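Local coordinates for protein lectin (Lotus tetragonolobus, PDB 2EIG) that probably binds carbohydrate, most likely L-fucosyl sugars, as a tetrameric seed lectin of the legume family that carries calcium and manganese ions, at residues P31-P34 and L35-R38; G99-L102 and G103-S107; N152-S155 and G156-E159; T207-N210 and P211-E214. All coordinates share one frame; numbering follows the deposited sequence.

Contact 1 of 4, residues P31-P34 and L35-R38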
loop_
_atom_site.group_PDB
_atom_site.type_symbol
_atom_site.label_atom_id
_atom_site.label_comp_id
_atom_site.label_asym_id
_atom_site.label_seq_id
_atom_site.Cartn_x
_atom_site.Cartn_y
_atom_site.Cartn_z
ATOM N N PRO A 31 -28.624 -4.303 -18.180
ATOM C CA PRO A 31 -29.390 -3.646 -19.257
ATOM C C PRO A 31 -30.840 -3.346 -18.892
ATOM O O PRO A 31 -31.388 -3.847 -17.901
ATOM C CB PRO A 31 -29.402 -4.715 -20.358
ATOM C CG PRO A 31 -29.577 -5.994 -19.572
ATOM C CD PRO A 31 -28.827 -5.764 -18.201
ATOM N N THR A 32 -31.451 -2.507 -19.715
ATOM C CA THR A 32 -32.847 -2.221 -19.573
ATOM C C THR A 32 -33.696 -3.526 -19.688
ATOM O O THR A 32 -34.632 -3.730 -18.919
ATOM C CB THR A 32 -33.277 -1.260 -20.653
ATOM O OG1 THR A 32 -34.662 -0.984 -20.463
ATOM C CG2 THR A 32 -33.046 -1.842 -22.028
ATOM N N ASP A 33 -33.330 -4.398 -20.622
ATOM C CA ASP A 33 -34.042 -5.646 -20.784
ATOM C C ASP A 33 -33.097 -6.868 -20.951
ATOM O O ASP A 33 -32.560 -7.107 -22.012
ATOM C CB ASP A 33 -35.020 -5.530 -21.972
ATOM C CG ASP A 33 -35.881 -6.788 -22.139
ATOM O OD1 ASP A 33 -36.497 -6.967 -23.217
ATOM O OD2 ASP A 33 -35.904 -7.595 -21.190
ATOM N N PRO A 34 -32.925 -7.657 -19.892
ATOM C CA PRO A 34 -32.045 -8.809 -20.023
ATOM C C PRO A 34 -32.628 -9.935 -20.923
ATOM O O PRO A 34 -31.851 -10.713 -21.471
ATOM C CB PRO A 34 -31.807 -9.251 -18.588
ATOM C CG PRO A 34 -32.545 -8.357 -17.730
ATOM C CD PRO A 34 -33.501 -7.538 -18.545
ATOM N N LEU A 35 -33.956 -9.953 -21.125
ATOM C CA LEU A 35 -34.650 -10.992 -21.920
ATOM C C LEU A 35 -34.166 -11.067 -23.344
ATOM O O LEU A 35 -34.249 -12.110 -23.997
ATOM C CB LEU A 35 -36.169 -10.761 -21.914
ATOM C CG LEU A 35 -36.795 -10.719 -20.529
ATOM C CD1 LEU A 35 -38.331 -10.306 -20.596
ATOM C CD2 LEU A 35 -36.518 -12.045 -19.746
ATOM N N VAL A 36 -33.665 -9.934 -23.805
ATOM C CA VAL A 36 -33.103 -9.745 -25.107
ATOM C C VAL A 36 -32.058 -10.806 -25.505
ATOM O O VAL A 36 -32.010 -11.231 -26.650
ATOM C CB VAL A 36 -32.588 -8.286 -25.175
ATOM C CG1 VAL A 36 -31.156 -8.150 -25.651
ATOM C CG2 VAL A 36 -33.589 -7.440 -25.989
ATOM N N ASN A 37 -31.281 -11.241 -24.525
ATOM C CA ASN A 37 -30.079 -12.069 -24.714
ATOM C C ASN A 37 -28.785 -11.301 -24.320
ATOM O O ASN A 37 -28.773 -10.725 -23.235
ATOM C CB ASN A 37 -30.118 -12.945 -26.021
ATOM C CG ASN A 37 -29.110 -12.537 -27.121
ATOM O OD1 ASN A 37 -28.238 -13.341 -27.514
ATOM N ND2 ASN A 37 -29.297 -11.325 -27.693
ATOM N N ARG A 38 -27.727 -11.311 -25.131
ATOM C CA ARG A 38 -26.478 -10.661 -24.782
ATOM C C ARG A 38 -26.676 -9.163 -24.771
ATOM O O ARG A 38 -27.183 -8.552 -25.731
ATOM C CB ARG A 38 -25.383 -10.979 -25.802
ATOM C CG ARG A 38 -25.080 -12.477 -25.914
ATOM C CD ARG A 38 -24.123 -12.745 -27.023
ATOM N NE ARG A 38 -23.785 -14.169 -27.060
ATOM C CZ ARG A 38 -23.058 -14.755 -28.009
ATOM N NH1 ARG A 38 -22.580 -14.040 -29.023
ATOM N NH2 ARG A 38 -22.786 -16.070 -27.934
#
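D33 and L35 meet through a backbone-to-carboxylate hydrogen bond and van der Waals contact with the same oxygen. The backbone N of L35 donates to D33 OD2 at 3.1 Å, a bent bond whose donor stands 59° out of the carboxylate plane. D33 holds CG anti to its own N (chi1 -176°), which carries the carboxylate forward, over the N-H two residues on; the D33 OD2 to L35 N-H pairing is that of an Asx turn. A second bond, from N37 N to P34 O at 3.2 Å, is nearly straight at 170° and closes a beta turn through L35 and V36.

These two turns overlap in the loop that carries the chain from strand 27-29 to strand 39-50, one in each sheet of the legume lectin sandwich. A cis peptide bond precedes P31 at the start of the segment.

Within the loop the remaining contacts are van der Waals. L35 CG lies 3.3 Å from D33 OD2, so the leucine passes beside the same oxygen that its N-H binds. V36 CB sits 3.4 Å from the carbonyl oxygen of D33, and V36 CG2 is 4.0 Å from D33 OD1.

Two polar links lead outward: P34 O has a further donor in R213 NH1, and R38 makes a cation-pi contact with W209.

Contact 2 of 4, residues G99-L102 and G103-S107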
loop_
_atom_site.group_PDB
_atom_site.type_symbol
_atom_site.label_atom_id
_atom_site.label_comp_id
_atom_site.label_asym_id
_atom_site.label_seq_id
_atom_site.Cartn_x
_atom_site.Cartn_y
_atom_site.Cartn_z
ATOM N N GLY A 99 -20.124 -10.470 -22.685
ATOM C CA GLY A 99 -20.110 -11.520 -21.658
ATOM C C GLY A 99 -19.148 -11.213 -20.517
ATOM O O GLY A 99 -19.198 -10.132 -19.874
ATOM N N GLY A 100 -18.256 -12.160 -20.274
ATOM C CA GLY A 100 -17.360 -12.098 -19.130
ATOM C C GLY A 100 -16.295 -11.007 -19.219
ATOM O O GLY A 100 -15.609 -10.754 -18.210
ATOM N N TYR A 101 -16.146 -10.420 -20.409
ATOM C CA TYR A 101 -15.239 -9.265 -20.638
ATOM C C TYR A 101 -15.848 -7.936 -20.195
ATOM O O TYR A 101 -15.191 -6.903 -20.240
ATOM C CB TYR A 101 -14.777 -9.202 -22.072
ATOM C CG TYR A 101 -13.960 -10.408 -22.429
ATOM C CD1 TYR A 101 -12.655 -10.564 -21.894
ATOM C CD2 TYR A 101 -14.496 -11.436 -23.233
ATOM C CE1 TYR A 101 -11.896 -11.703 -22.153
ATOM C CE2 TYR A 101 -13.735 -12.594 -23.508
ATOM C CZ TYR A 101 -12.431 -12.712 -22.970
ATOM O OH TYR A 101 -11.620 -13.823 -23.213
ATOM N N LEU A 102 -17.106 -7.998 -19.721
ATOM C CA LEU A 102 -17.743 -6.917 -18.950
ATOM C C LEU A 102 -17.921 -5.581 -19.658
ATOM O O LEU A 102 -18.254 -4.590 -19.019
ATOM C CB LEU A 102 -17.107 -6.765 -17.533
ATOM C CG LEU A 102 -17.362 -7.986 -16.623
ATOM C CD1 LEU A 102 -16.514 -7.994 -15.360
ATOM C CD2 LEU A 102 -18.869 -8.172 -16.204
ATOM N N GLY A 103 -17.791 -5.567 -20.977
ATOM C CA GLY A 103 -17.900 -4.355 -21.767
ATOM C C GLY A 103 -16.708 -3.435 -21.550
ATOM O O GLY A 103 -16.748 -2.280 -21.947
ATOM N N ILE A 104 -15.656 -3.941 -20.911
ATOM C CA ILE A 104 -14.462 -3.103 -20.611
ATOM C C ILE A 104 -13.177 -3.622 -21.269
ATOM O O ILE A 104 -12.227 -2.882 -21.474
ATOM C CB ILE A 104 -14.227 -2.897 -19.097
ATOM C CG1 ILE A 104 -14.050 -4.244 -18.350
ATOM C CG2 ILE A 104 -15.370 -1.993 -18.487
ATOM C CD1 ILE A 104 -13.899 -4.147 -16.838
ATOM N N THR A 105 -13.157 -4.891 -21.596
ATOM C CA THR A 105 -11.954 -5.509 -22.155
ATOM C C THR A 105 -12.274 -5.982 -23.559
ATOM O O THR A 105 -13.181 -6.770 -23.738
ATOM C CB THR A 105 -11.506 -6.700 -21.267
ATOM O OG1 THR A 105 -10.959 -6.184 -20.041
ATOM C CG2 THR A 105 -10.449 -7.590 -21.972
ATOM N N ASP A 106 -11.506 -5.505 -24.531
ATOM C CA ASP A 106 -11.410 -6.117 -25.829
ATOM C C ASP A 106 -10.546 -7.387 -25.673
ATOM O O ASP A 106 -9.328 -7.301 -25.430
ATOM C CB ASP A 106 -10.724 -5.145 -26.781
ATOM C CG ASP A 106 -10.534 -5.703 -28.194
ATOM O OD1 ASP A 106 -10.271 -4.887 -29.081
ATOM O OD2 ASP A 106 -10.642 -6.917 -28.437
ATOM N N SER A 107 -11.182 -8.544 -25.835
ATOM C CA SER A 107 -10.565 -9.831 -25.588
ATOM C C SER A 107 -9.452 -10.162 -26.574
ATOM O O SER A 107 -8.628 -11.026 -26.269
ATOM C CB SER A 107 -11.603 -10.975 -25.581
ATOM O OG SER A 107 -12.060 -11.250 -26.880
#
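The CB of S107 sits over one face of the Y101 ring, 3.4 Å from the ring centroid and 16° off the normal, which defines a CH-pi contact. It is displaced toward the rim at the hydroxyl end, where the separation from Y101 CZ is 3.2 Å. T105 adds CG2 at 3.7 Å from Y101 CD1, an oblique approach, and the carbonyl oxygen of T105 lies 3.4 Å from Y101 CB.

The backbone beneath sets these positions. Y101 O accepts two N-H groups: I104 N at 3.1 Å (165°) and T105 N at 3.2 Å (151°). Between Y101 and I104 the chain reverses through L102 and G103, both with positive phi, the geometry of a type I' beta turn. L102 CB then packs on I104 CG1 at 4.0 Å.

Farther out, W126 stacks on Y101, and S107 OG makes a weak bond to N96 O. Q111 and S110 of the second subunit pack on Y101 and T105, so this loop lies at a subunit interface. The side chain of L102 comes about 5 Å from both the manganese and the calcium ion. In legume lectins the loop joining these two strands contributes a glycine to the monosaccharide site beside the metals, and the G99-G100 pair just ahead of the turn is consistent with that role.

Contact 3 of 4, residues N152-S155 and G156-E159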
loop_
_atom_site.group_PDB
_atom_site.type_symbol
_atom_site.label_atom_id
_atom_site.label_comp_id
_atom_site.label_asym_id
_atom_site.label_seq_id
_atom_site.Cartn_x
_atom_site.Cartn_y
_atom_site.Cartn_z
ATOM N N ASN A 152 -21.191 -12.630 -1.792
ATOM C CA ASN A 152 -22.448 -13.330 -1.589
ATOM C C ASN A 152 -23.489 -12.713 -2.467
ATOM O O ASN A 152 -24.255 -11.860 -2.034
ATOM C CB ASN A 152 -22.876 -13.179 -0.134
ATOM C CG ASN A 152 -24.116 -14.007 0.200
ATOM O OD1 ASN A 152 -24.289 -15.126 -0.312
ATOM N ND2 ASN A 152 -24.989 -13.456 1.073
ATOM N N ARG A 153 -23.551 -13.108 -3.717
ATOM C CA ARG A 153 -24.481 -12.359 -4.576
ATOM C C ARG A 153 -25.896 -12.818 -4.184
ATOM O O ARG A 153 -26.152 -14.016 -4.122
ATOM C CB ARG A 153 -24.171 -12.590 -6.031
ATOM C CG ARG A 153 -25.225 -12.138 -6.968
ATOM C CD ARG A 153 -25.020 -12.822 -8.306
ATOM N NE ARG A 153 -26.006 -12.417 -9.308
ATOM C CZ ARG A 153 -27.244 -12.910 -9.397
ATOM N NH1 ARG A 153 -27.699 -13.785 -8.520
ATOM N NH2 ARG A 153 -28.048 -12.506 -10.354
ATOM N N VAL A 154 -26.776 -11.853 -3.884
ATOM C CA VAL A 154 -28.170 -12.168 -3.499
ATOM C C VAL A 154 -29.059 -11.442 -4.484
ATOM O O VAL A 154 -29.089 -10.203 -4.549
ATOM C CB VAL A 154 -28.517 -11.786 -1.976
ATOM C CG1 VAL A 154 -30.013 -12.010 -1.633
ATOM C CG2 VAL A 154 -27.599 -12.542 -0.968
ATOM N N SER A 155 -29.810 -12.222 -5.235
ATOM C CA SER A 155 -30.756 -11.667 -6.198
ATOM C C SER A 155 -31.716 -10.649 -5.605
ATOM O O SER A 155 -32.442 -10.938 -4.650
ATOM C CB SER A 155 -31.559 -12.781 -6.836
ATOM O OG SER A 155 -32.384 -12.258 -7.839
ATOM N N GLY A 156 -31.727 -9.453 -6.176
ATOM C CA GLY A 156 -32.634 -8.401 -5.715
ATOM C C GLY A 156 -32.197 -7.697 -4.470
ATOM O O GLY A 156 -32.876 -6.754 -4.012
ATOM N N SER A 157 -31.066 -8.103 -3.908
ATOM C CA SER A 157 -30.612 -7.537 -2.630
ATOM C C SER A 157 -29.833 -6.257 -2.838
ATOM O O SER A 157 -28.982 -6.186 -3.707
ATOM C CB SER A 157 -29.735 -8.498 -1.875
ATOM O OG SER A 157 -29.438 -7.968 -0.586
ATOM N N LEU A 158 -30.121 -5.249 -2.022
ATOM C CA LEU A 158 -29.480 -3.955 -2.202
ATOM C C LEU A 158 -28.052 -4.049 -1.744
ATOM O O LEU A 158 -27.765 -4.550 -0.656
ATOM C CB LEU A 158 -30.205 -2.854 -1.440
ATOM C CG LEU A 158 -29.537 -1.481 -1.500
ATOM C CD1 LEU A 158 -29.991 -0.831 -2.788
ATOM C CD2 LEU A 158 -29.914 -0.653 -0.215
ATOM N N GLU A 159 -27.160 -3.596 -2.608
ATOM C CA GLU A 159 -25.749 -3.483 -2.267
ATOM C C GLU A 159 -25.392 -2.016 -2.286
ATOM O O GLU A 159 -25.840 -1.275 -3.137
ATOM C CB GLU A 159 -24.932 -4.219 -3.309
ATOM C CG GLU A 159 -25.268 -5.728 -3.431
ATOM C CD GLU A 159 -24.647 -6.483 -2.278
ATOM O OE1 GLU A 159 -24.799 -7.719 -2.188
ATOM O OE2 GLU A 159 -23.968 -5.803 -1.473
HETATM O O HOH W 1 -23.962 -9.717 -0.599
HETATM O O HOH W 2 -26.164 -9.070 -4.092
HETATM O O HOH W 3 -27.910 -7.795 -5.477
#
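V154 and S157 face each other across a type II beta turn, closed by S157 N donating to V154 O at 3.0 Å with an angle of 157°. The donor lies 41° out of the carbonyl plane. G156 takes the third position of the turn with positive phi. Beside that bond S157 CB lies 3.5 Å from V154 CB and equally near V154 CG1, an apolar touch between the two arms.

The side chain that carries the rest is E159. Its CB points toward the opposite arm. From there CG lies anti to the carbonyl carbon, and with a bend at chi2 (-77°) the chain crosses between the arms and presents OE1 to the N152-V154 side, well away from the S155-G156 end. At the tip OE1 and N152 O, both acceptors, stay 4.2 Å apart, and water 1 donates to each, at 2.7 Å to E159 OE1. Water 2 accepts from V154 N at 2.9 Å and lies within bonding distance of the same OE1, which also receives the indole NE1 of W151. Water 3, nearer the turn, lies 2.8 Å from V154 O and can link it to the carbonyl oxygen of S157.

On the outer side S155 OG accepts from N72 N, and the R153 side chain reaches away from the turn. Inside the loop, the W151 indole N-H and water 1, with water 2 also within bonding distance, gather at OE1 of a buried carboxylate, which would probably favour the ionised form of E159, with water bridging the arms where they have spread beyond the direct S157 N to V154 O bond.

Contact 4 of 4, residues T207-N210 and P211-E214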
loop_
_atom_site.group_PDB
_atom_site.type_symbol
_atom_site.label_atom_id
_atom_site.label_comp_id
_atom_site.label_asym_id
_atom_site.label_seq_id
_atom_site.Cartn_x
_atom_site.Cartn_y
_atom_site.Cartn_z
ATOM N N THR A 207 -22.694 -6.360 -18.595
ATOM C CA THR A 207 -22.983 -7.241 -19.693
ATOM C C THR A 207 -23.803 -8.412 -19.172
ATOM O O THR A 207 -23.802 -8.719 -17.995
ATOM C CB THR A 207 -21.702 -7.889 -20.324
ATOM O OG1 THR A 207 -20.912 -8.438 -19.256
ATOM C CG2 THR A 207 -20.914 -6.881 -21.126
ATOM N N THR A 208 -24.500 -9.045 -20.099
ATOM C CA THR A 208 -25.234 -10.274 -19.842
ATOM C C THR A 208 -24.931 -11.115 -21.085
ATOM O O THR A 208 -24.412 -10.636 -22.083
ATOM C CB THR A 208 -26.741 -10.033 -19.718
ATOM O OG1 THR A 208 -27.206 -9.420 -20.923
ATOM C CG2 THR A 208 -27.084 -9.122 -18.496
ATOM N N TRP A 209 -25.252 -12.379 -20.994
ATOM C CA TRP A 209 -24.827 -13.314 -21.999
ATOM C C TRP A 209 -26.104 -14.004 -22.542
ATOM O O TRP A 209 -27.186 -13.394 -22.601
ATOM C CB TRP A 209 -23.799 -14.282 -21.384
ATOM C CG TRP A 209 -23.077 -15.129 -22.350
ATOM C CD1 TRP A 209 -23.048 -16.495 -22.376
ATOM C CD2 TRP A 209 -22.290 -14.688 -23.460
ATOM N NE1 TRP A 209 -22.311 -16.928 -23.434
ATOM C CE2 TRP A 209 -21.823 -15.843 -24.119
ATOM C CE3 TRP A 209 -21.915 -13.424 -23.950
ATOM C CZ2 TRP A 209 -20.964 -15.785 -25.240
ATOM C CZ3 TRP A 209 -21.116 -13.360 -25.106
ATOM C CH2 TRP A 209 -20.637 -14.538 -25.725
ATOM N N ASN A 210 -25.970 -15.255 -22.953
ATOM C CA ASN A 210 -27.099 -16.008 -23.441
ATOM C C ASN A 210 -26.625 -17.444 -23.408
ATOM O O ASN A 210 -25.689 -17.775 -24.129
ATOM C CB ASN A 210 -27.468 -15.567 -24.868
ATOM C CG ASN A 210 -28.781 -16.167 -25.355
ATOM O OD1 ASN A 210 -29.376 -15.674 -26.326
ATOM N ND2 ASN A 210 -29.250 -17.219 -24.684
ATOM N N PRO A 211 -27.257 -18.297 -22.574
ATOM C CA PRO A 211 -28.433 -18.021 -21.686
ATOM C C PRO A 211 -28.230 -17.158 -20.436
ATOM O O PRO A 211 -29.207 -16.688 -19.881
ATOM C CB PRO A 211 -28.822 -19.417 -21.202
ATOM C CG PRO A 211 -27.504 -20.212 -21.249
ATOM C CD PRO A 211 -26.844 -19.713 -22.503
ATOM N N GLU A 212 -26.994 -17.013 -19.954
ATOM C CA GLU A 212 -26.742 -16.488 -18.618
ATOM C C GLU A 212 -27.032 -14.982 -18.637
ATOM O O GLU A 212 -26.675 -14.301 -19.564
ATOM C CB GLU A 212 -25.275 -16.717 -18.209
ATOM C CG GLU A 212 -24.825 -18.143 -17.818
ATOM C CD GLU A 212 -24.339 -18.934 -18.969
ATOM O OE1 GLU A 212 -24.615 -18.569 -20.126
ATOM O OE2 GLU A 212 -23.656 -19.940 -18.714
ATOM N N ARG A 213 -27.640 -14.457 -17.594
ATOM C CA ARG A 213 -28.031 -13.047 -17.608
ATOM C C ARG A 213 -28.576 -12.690 -16.265
ATOM O O ARG A 213 -28.905 -13.554 -15.462
ATOM C CB ARG A 213 -29.078 -12.783 -18.674
ATOM C CG ARG A 213 -30.440 -13.452 -18.354
ATOM C CD ARG A 213 -31.272 -13.363 -19.572
ATOM N NE ARG A 213 -31.018 -14.515 -20.431
ATOM C CZ ARG A 213 -31.412 -14.586 -21.697
ATOM N NH1 ARG A 213 -31.998 -13.526 -22.235
ATOM N NH2 ARG A 213 -31.192 -15.692 -22.421
ATOM N N GLU A 214 -28.641 -11.400 -16.010
ATOM C CA GLU A 214 -29.232 -10.881 -14.797
ATOM C C GLU A 214 -29.523 -9.384 -15.036
ATOM O O GLU A 214 -29.001 -8.793 -15.984
ATOM C CB GLU A 214 -28.290 -11.066 -13.596
ATOM C CG GLU A 214 -26.994 -10.341 -13.795
ATOM C CD GLU A 214 -25.948 -10.596 -12.737
ATOM O OE1 GLU A 214 -26.281 -11.113 -11.628
ATOM O OE2 GLU A 214 -24.774 -10.228 -13.031
#
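The loop linking strand 199-208 to strand 214-226 turns back at a cis proline, and W209 and E212 meet across it. W209 N donates to E212 O at 2.8 Å (140°), tying together the two residues that flank N210 and P211. Their side chains run alongside one another: E212 OE1 comes 3.4 Å from W209 CD1, at the edge of the indole and in its plane, with ring and carboxylate planes 49° apart.

Across the base T208 CB packs against R213 CB at 3.8 Å, and T208 CG2 lies 3.2 Å from the carbonyl oxygen of E214, a buried acceptor without a polar partner in the model. R213 braces the turn from within its own arm. A bend at chi3 (88°) brings NE to P211 O at 2.9 Å, the oxygen lying in the guanidinium plane; NH2 adds a weak bond to it. W209 O lies over one face of the guanidinium.

T208 OG1 bonds to T39 OG1, while Y76 makes a cation-pi contact with R213, and E214 OE2 bonds to S121 OG and H216 NE2. The loop thus passes from the seven-stranded sheet, where strand 199-208 lies between 39-50 and 81-88, to strand 214-226 of the other sheet.

From the N terminus the four contacts follow in series, each closing its own loop, and none nests in or crosses another. Contact 1 bridges strands 27-29 and 39-50, contact 2 lies between 81-88 and 115-120, contact 3 between 147-150 and 159-166, and contact 4 between 199-208 and 214-226. Contact 4 joins the others: it touches contact 1 through N37 O and T208 OG1, contact 2 through G99 O and T207 OG1, and contact 3 through a salt bridge between R153 NH2 and E214 OE1. The first three do not touch one another; the nearest atoms of contacts 1 and 2 stay about 6 Å apart. Three of the loops, 1, 3 and 4, connect the two sheets.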